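Local structure of short chain dehydrogenase/reductase (4IUY) at residues E155-L167 against L196-Y210. The protein probably catalyses NAD(P)(H)-dependent oxidation or reduction, as other short-chain dehydrogenases/reductases do. Sequence-based numbering, arbitrary orientation.
Sequences ERKGSIINITSIL and LARFGINVNAIAPGY
Strands 159-163 and 202-208 are the two parallel strands of a beta-alpha-beta unit whose crossover is helix 176-196, and their short axes approach to 4.5 Å at 26°. The parallel pairing follows from a ladder in which I160 and N162 each bond to residues flanking their partner: I160 N gives to N202 O (3.0 Å) and I160 O takes N204 N, while N162 N gives to N204 O and N162 O takes I206 N. T164 N to I206 O (2.7 Å) extends it, and past the end of strand 159-163, I166 N reaches the O of P208, the last residue of the other strand, from above its carbonyl plane.

On one face S159 OG donates to N202 OD1 at 2.7 Å, in the plane of the amide and on a lone pair. N202 presents this oxygen because its CG sits between the backbone N and the carbonyl carbon (chi1 62°); its ND2 is held by I258 O, so both ends of the amide are engaged. A water links I160 O of the backbone to N204 ND2, which also bonds to I258 O. Further along, I161 CG2 meets I206 CD1 at 3.8 Å, and I163 turns its CD1 back beside I206 CB, with helix 244-251 packed on I161 and I206.

The other face lies under helices 126-153 and 176-196. I160 and V203 run side by side, CG2 to CG1 4.1 Å, while the amide of N162 is fixed by N111 and T189.

Past the strand, S165 OG, anti to its own N (chi1 170°), accepts from L167 N at 3.0 Å in an ST turn. These are neighbouring strands in the seven-stranded parallel sheet, between helix layers, that marks the Rossmann fold of short-chain dehydrogenases/reductases.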
loop_
_atom_site.group_PDB
_atom_site.type_symbol
_atom_site.label_atom_id
_atom_site.label_comp_id
_atom_site.label_asym_id
_atom_site.label_seq_id
_atom_site.Cartn_x
_atom_site.Cartn_y
_atom_site.Cartn_z
ATOM N N GLU D 155 -28.753 -12.029 17.006
ATOM C CA GLU D 155 -29.138 -11.557 15.674
ATOM C C GLU D 155 -28.976 -10.043 15.546
ATOM O O GLU D 155 -29.928 -9.327 15.265
ATOM C CB GLU D 155 -30.562 -11.991 15.364
ATOM C CG GLU D 155 -30.762 -13.490 15.563
ATOM C CD GLU D 155 -32.188 -13.934 15.284
ATOM O OE1 GLU D 155 -32.749 -13.535 14.243
ATOM O OE2 GLU D 155 -32.759 -14.666 16.125
ATOM N N ARG D 156 -27.757 -9.575 15.796
ATOM C CA ARG D 156 -27.429 -8.167 15.851
ATOM C C ARG D 156 -26.351 -7.820 14.829
ATOM O O ARG D 156 -25.329 -8.495 14.751
ATOM C CB ARG D 156 -26.956 -7.817 17.276
ATOM C CG ARG D 156 -26.529 -6.349 17.513
ATOM C CD ARG D 156 -27.704 -5.363 17.389
ATOM N NE ARG D 156 -28.845 -5.686 18.239
ATOM C CZ ARG D 156 -29.001 -5.247 19.483
ATOM N NH1 ARG D 156 -28.089 -4.446 20.023
ATOM N NH2 ARG D 156 -30.077 -5.600 20.177
ATOM N N LYS D 157 -26.573 -6.749 14.068
ATOM C CA LYS D 157 -25.651 -6.327 13.010
ATOM C C LYS D 157 -24.695 -5.250 13.522
ATOM O O LYS D 157 -24.829 -4.073 13.183
ATOM C CB LYS D 157 -26.443 -5.795 11.818
ATOM C CG LYS D 157 -27.355 -6.829 11.204
ATOM C CD LYS D 157 -28.211 -6.254 10.088
ATOM C CE LYS D 157 -29.184 -7.309 9.560
ATOM N NZ LYS D 157 -30.119 -6.749 8.547
ATOM N N GLY D 158 -23.702 -5.654 14.308
ATOM C CA GLY D 158 -22.848 -4.687 14.970
ATOM C C GLY D 158 -21.588 -4.241 14.248
ATOM O O GLY D 158 -21.459 -4.381 13.027
ATOM N N SER D 159 -20.671 -3.659 15.019
ATOM C CA SER D 159 -19.443 -3.090 14.485
ATOM C C SER D 159 -18.255 -3.412 15.359
ATOM O O SER D 159 -18.351 -3.505 16.587
ATOM C CB SER D 159 -19.573 -1.574 14.346
ATOM O OG SER D 159 -20.572 -1.235 13.403
ATOM N N ILE D 160 -17.123 -3.555 14.699
ATOM C CA ILE D 160 -15.847 -3.769 15.344
ATOM C C ILE D 160 -14.855 -2.694 14.890
ATOM O O ILE D 160 -14.769 -2.388 13.700
ATOM C CB ILE D 160 -15.294 -5.143 15.008
ATOM C CG1 ILE D 160 -16.255 -6.227 15.504
ATOM C CG2 ILE D 160 -13.876 -5.294 15.599
ATOM C CD1 ILE D 160 -15.842 -7.637 15.119
ATOM N N ILE D 161 -14.152 -2.106 15.847
ATOM C CA ILE D 161 -13.131 -1.117 15.581
ATOM C C ILE D 161 -11.815 -1.585 16.227
ATOM O O ILE D 161 -11.759 -1.793 17.452
ATOM C CB ILE D 161 -13.514 0.262 16.157
ATOM C CG1 ILE D 161 -14.889 0.715 15.665
ATOM C CG2 ILE D 161 -12.449 1.305 15.864
ATOM C CD1 ILE D 161 -15.366 1.991 16.390
ATOM N N ASN D 162 -10.782 -1.786 15.406
ATOM C CA ASN D 162 -9.452 -2.140 15.898
ATOM C C ASN D 162 -8.573 -0.924 16.002
ATOM O O ASN D 162 -8.369 -0.202 15.031
ATOM C CB ASN D 162 -8.779 -3.184 14.977
ATOM C CG ASN D 162 -9.484 -4.553 15.022
ATOM O OD1 ASN D 162 -9.924 -4.987 16.088
ATOM N ND2 ASN D 162 -9.592 -5.226 13.872
ATOM N N ILE D 163 -8.046 -0.667 17.184
ATOM C CA ILE D 163 -7.077 0.397 17.256
ATOM C C ILE D 163 -5.725 -0.171 16.867
ATOM O O ILE D 163 -5.148 -1.006 17.579
ATOM C CB ILE D 163 -7.001 1.048 18.629
ATOM C CG1 ILE D 163 -8.396 1.422 19.116
ATOM C CG2 ILE D 163 -6.096 2.268 18.547
ATOM C CD1 ILE D 163 -9.154 2.282 18.159
ATOM N N THR D 164 -5.232 0.244 15.705
ATOM C CA THR D 164 -3.900 -0.189 15.312
ATOM C C THR D 164 -2.877 0.886 15.693
ATOM O O THR D 164 -2.666 1.141 16.870
ATOM C CB THR D 164 -3.848 -0.601 13.808
ATOM O OG1 THR D 164 -4.169 0.502 12.944
ATOM C CG2 THR D 164 -4.828 -1.760 13.577
ATOM N N SER D 165 -2.274 1.516 14.690
ATOM C CA SER D 165 -1.158 2.444 14.844
ATOM C C SER D 165 -0.648 2.742 13.439
ATOM O O SER D 165 -0.740 1.895 12.544
ATOM C CB SER D 165 -0.020 1.783 15.627
ATOM O OG SER D 165 1.164 2.571 15.606
ATOM N N ILE D 166 -0.084 3.920 13.233
ATOM C CA ILE D 166 0.544 4.194 11.944
ATOM C C ILE D 166 1.742 3.285 11.750
ATOM O O ILE D 166 2.227 3.107 10.644
ATOM C CB ILE D 166 0.934 5.662 11.762
ATOM C CG1 ILE D 166 1.902 6.117 12.847
ATOM C CG2 ILE D 166 -0.301 6.548 11.728
ATOM C CD1 ILE D 166 2.469 7.551 12.564
ATOM N N LEU D 167 2.203 2.691 12.843
ATOM C CA LEU D 167 3.277 1.706 12.785
ATOM C C LEU D 167 2.851 0.383 12.157
ATOM O O LEU D 167 3.645 -0.529 12.014
ATOM C CB LEU D 167 3.860 1.468 14.172
ATOM C CG LEU D 167 4.640 2.700 14.653
ATOM C CD1 LEU D 167 5.250 2.436 15.991
ATOM C CD2 LEU D 167 5.730 3.124 13.631
ATOM N N LEU D 196 -16.859 -11.453 7.802
ATOM C CA LEU D 196 -17.950 -11.167 8.724
ATOM C C LEU D 196 -19.113 -10.376 8.121
ATOM O O LEU D 196 -20.160 -10.205 8.766
ATOM C CB LEU D 196 -17.414 -10.443 9.970
ATOM C CG LEU D 196 -16.397 -11.270 10.752
ATOM C CD1 LEU D 196 -15.940 -10.501 11.998
ATOM C CD2 LEU D 196 -17.000 -12.663 11.098
ATOM N N ALA D 197 -18.936 -9.906 6.892
ATOM C CA ALA D 197 -19.970 -9.145 6.213
ATOM C C ALA D 197 -21.282 -9.917 6.143
ATOM O O ALA D 197 -22.360 -9.329 6.290
ATOM C CB ALA D 197 -19.522 -8.746 4.832
ATOM N N ARG D 198 -21.194 -11.239 5.996
ATOM C CA ARG D 198 -22.404 -12.046 5.884
ATOM C C ARG D 198 -23.287 -11.982 7.137
ATOM O O ARG D 198 -24.462 -12.346 7.079
ATOM C CB ARG D 198 -22.084 -13.512 5.538
ATOM C CG ARG D 198 -21.192 -14.273 6.503
ATOM C CD ARG D 198 -21.305 -15.762 6.203
ATOM N NE ARG D 198 -20.213 -16.578 6.732
ATOM C CZ ARG D 198 -20.280 -17.904 6.875
ATOM N NH1 ARG D 198 -21.398 -18.557 6.560
ATOM N NH2 ARG D 198 -19.244 -18.578 7.363
ATOM N N PHE D 199 -22.718 -11.526 8.255
ATOM C CA PHE D 199 -23.445 -11.370 9.512
ATOM C C PHE D 199 -23.845 -9.915 9.771
ATOM O O PHE D 199 -24.284 -9.578 10.880
ATOM C CB PHE D 199 -22.601 -11.873 10.689
ATOM C CG PHE D 199 -22.088 -13.280 10.516
ATOM C CD1 PHE D 199 -22.961 -14.352 10.438
ATOM C CD2 PHE D 199 -20.729 -13.531 10.468
ATOM C CE1 PHE D 199 -22.490 -15.648 10.283
ATOM C CE2 PHE D 199 -20.245 -14.830 10.320
ATOM C CZ PHE D 199 -21.127 -15.890 10.226
ATOM N N GLY D 200 -23.648 -9.046 8.776
ATOM C CA GLY D 200 -24.007 -7.647 8.909
ATOM C C GLY D 200 -23.069 -6.891 9.834
ATOM O O GLY D 200 -23.378 -5.795 10.311
ATOM N N ILE D 201 -21.893 -7.459 10.053
ATOM C CA ILE D 201 -20.926 -6.859 10.942
ATOM C C ILE D 201 -19.802 -6.229 10.142
ATOM O O ILE D 201 -19.085 -6.940 9.442
ATOM C CB ILE D 201 -20.355 -7.899 11.889
ATOM C CG1 ILE D 201 -21.463 -8.398 12.823
ATOM C CG2 ILE D 201 -19.200 -7.326 12.707
ATOM C CD1 ILE D 201 -21.092 -9.630 13.608
ATOM N N ASN D 202 -19.636 -4.910 10.244
ATOM C CA ASN D 202 -18.508 -4.279 9.569
ATOM C C ASN D 202 -17.280 -4.154 10.514
ATOM O O ASN D 202 -17.424 -3.995 11.737
ATOM C CB ASN D 202 -18.890 -2.931 8.914
ATOM C CG ASN D 202 -19.354 -1.889 9.921
ATOM O OD1 ASN D 202 -19.781 -2.223 11.032
ATOM N ND2 ASN D 202 -19.285 -0.611 9.528
ATOM N N VAL D 203 -16.085 -4.233 9.935
ATOM C CA VAL D 203 -14.860 -4.293 10.711
ATOM C C VAL D 203 -13.859 -3.282 10.148
ATOM O O VAL D 203 -13.455 -3.365 8.983
ATOM C CB VAL D 203 -14.242 -5.708 10.680
ATOM C CG1 VAL D 203 -13.026 -5.776 11.602
ATOM C CG2 VAL D 203 -15.297 -6.790 11.084
ATOM N N ASN D 204 -13.468 -2.327 10.987
ATOM C CA ASN D 204 -12.572 -1.253 10.571
ATOM C C ASN D 204 -11.502 -0.942 11.607
ATOM O O ASN D 204 -11.574 -1.380 12.760
ATOM C CB ASN D 204 -13.370 0.005 10.249
ATOM C CG ASN D 204 -14.262 -0.182 9.065
ATOM O OD1 ASN D 204 -13.800 -0.212 7.914
ATOM N ND2 ASN D 204 -15.546 -0.383 9.329
ATOM N N ALA D 205 -10.500 -0.183 11.185
ATOM C CA ALA D 205 -9.384 0.143 12.053
ATOM C C ALA D 205 -9.144 1.637 12.137
ATOM O O ALA D 205 -9.405 2.372 11.200
ATOM C CB ALA D 205 -8.091 -0.585 11.557
ATOM N N ILE D 206 -8.623 2.070 13.272
ATOM C CA ILE D 206 -8.115 3.412 13.422
ATOM C C ILE D 206 -6.644 3.337 13.800
ATOM O O ILE D 206 -6.268 2.590 14.716
ATOM C CB ILE D 206 -8.880 4.170 14.508
ATOM C CG1 ILE D 206 -10.332 4.347 14.047
ATOM C CG2 ILE D 206 -8.189 5.524 14.770
ATOM C CD1 ILE D 206 -11.286 4.843 15.118
ATOM N N ALA D 207 -5.823 4.103 13.085
ATOM C CA ALA D 207 -4.379 4.105 13.272
ATOM C C ALA D 207 -3.911 5.468 13.779
ATOM O O ALA D 207 -3.678 6.381 13.001
ATOM C CB ALA D 207 -3.671 3.761 11.943
ATOM N N PRO D 208 -3.777 5.613 15.098
ATOM C CA PRO D 208 -3.309 6.886 15.642
ATOM C C PRO D 208 -1.823 7.073 15.365
ATOM O O PRO D 208 -1.108 6.069 15.302
ATOM C CB PRO D 208 -3.512 6.716 17.159
ATOM C CG PRO D 208 -4.337 5.482 17.313
ATOM C CD PRO D 208 -4.034 4.623 16.157
ATOM N N GLY D 209 -1.372 8.322 15.231
ATOM C CA GLY D 209 0.054 8.629 15.279
ATOM C C GLY D 209 0.538 8.655 16.720
ATOM O O GLY D 209 -0.075 8.046 17.576
ATOM N N TYR D 210 1.622 9.370 17.003
ATOM C CA TYR D 210 2.123 9.464 18.362
ATOM C C TYR D 210 1.265 10.373 19.215
ATOM O O TYR D 210 1.099 11.558 18.931
ATOM C CB TYR D 210 3.575 9.931 18.391
ATOM C CG TYR D 210 4.548 8.904 17.869
ATOM C CD1 TYR D 210 5.106 7.949 18.715
ATOM C CD2 TYR D 210 4.903 8.874 16.529
ATOM C CE1 TYR D 210 6.009 7.000 18.229
ATOM C CE2 TYR D 210 5.793 7.926 16.038
ATOM C CZ TYR D 210 6.345 7.007 16.880
ATOM O OH TYR D 210 7.221 6.085 16.359
HETATM O O HOH W 1 -25.142 -10.967 13.346
HETATM O O HOH W 2 -22.605 -3.094 10.856
HETATM O O HOH W 3 -20.657 1.447 11.469
HETATM O O HOH W 4 -16.244 -0.478 12.119
#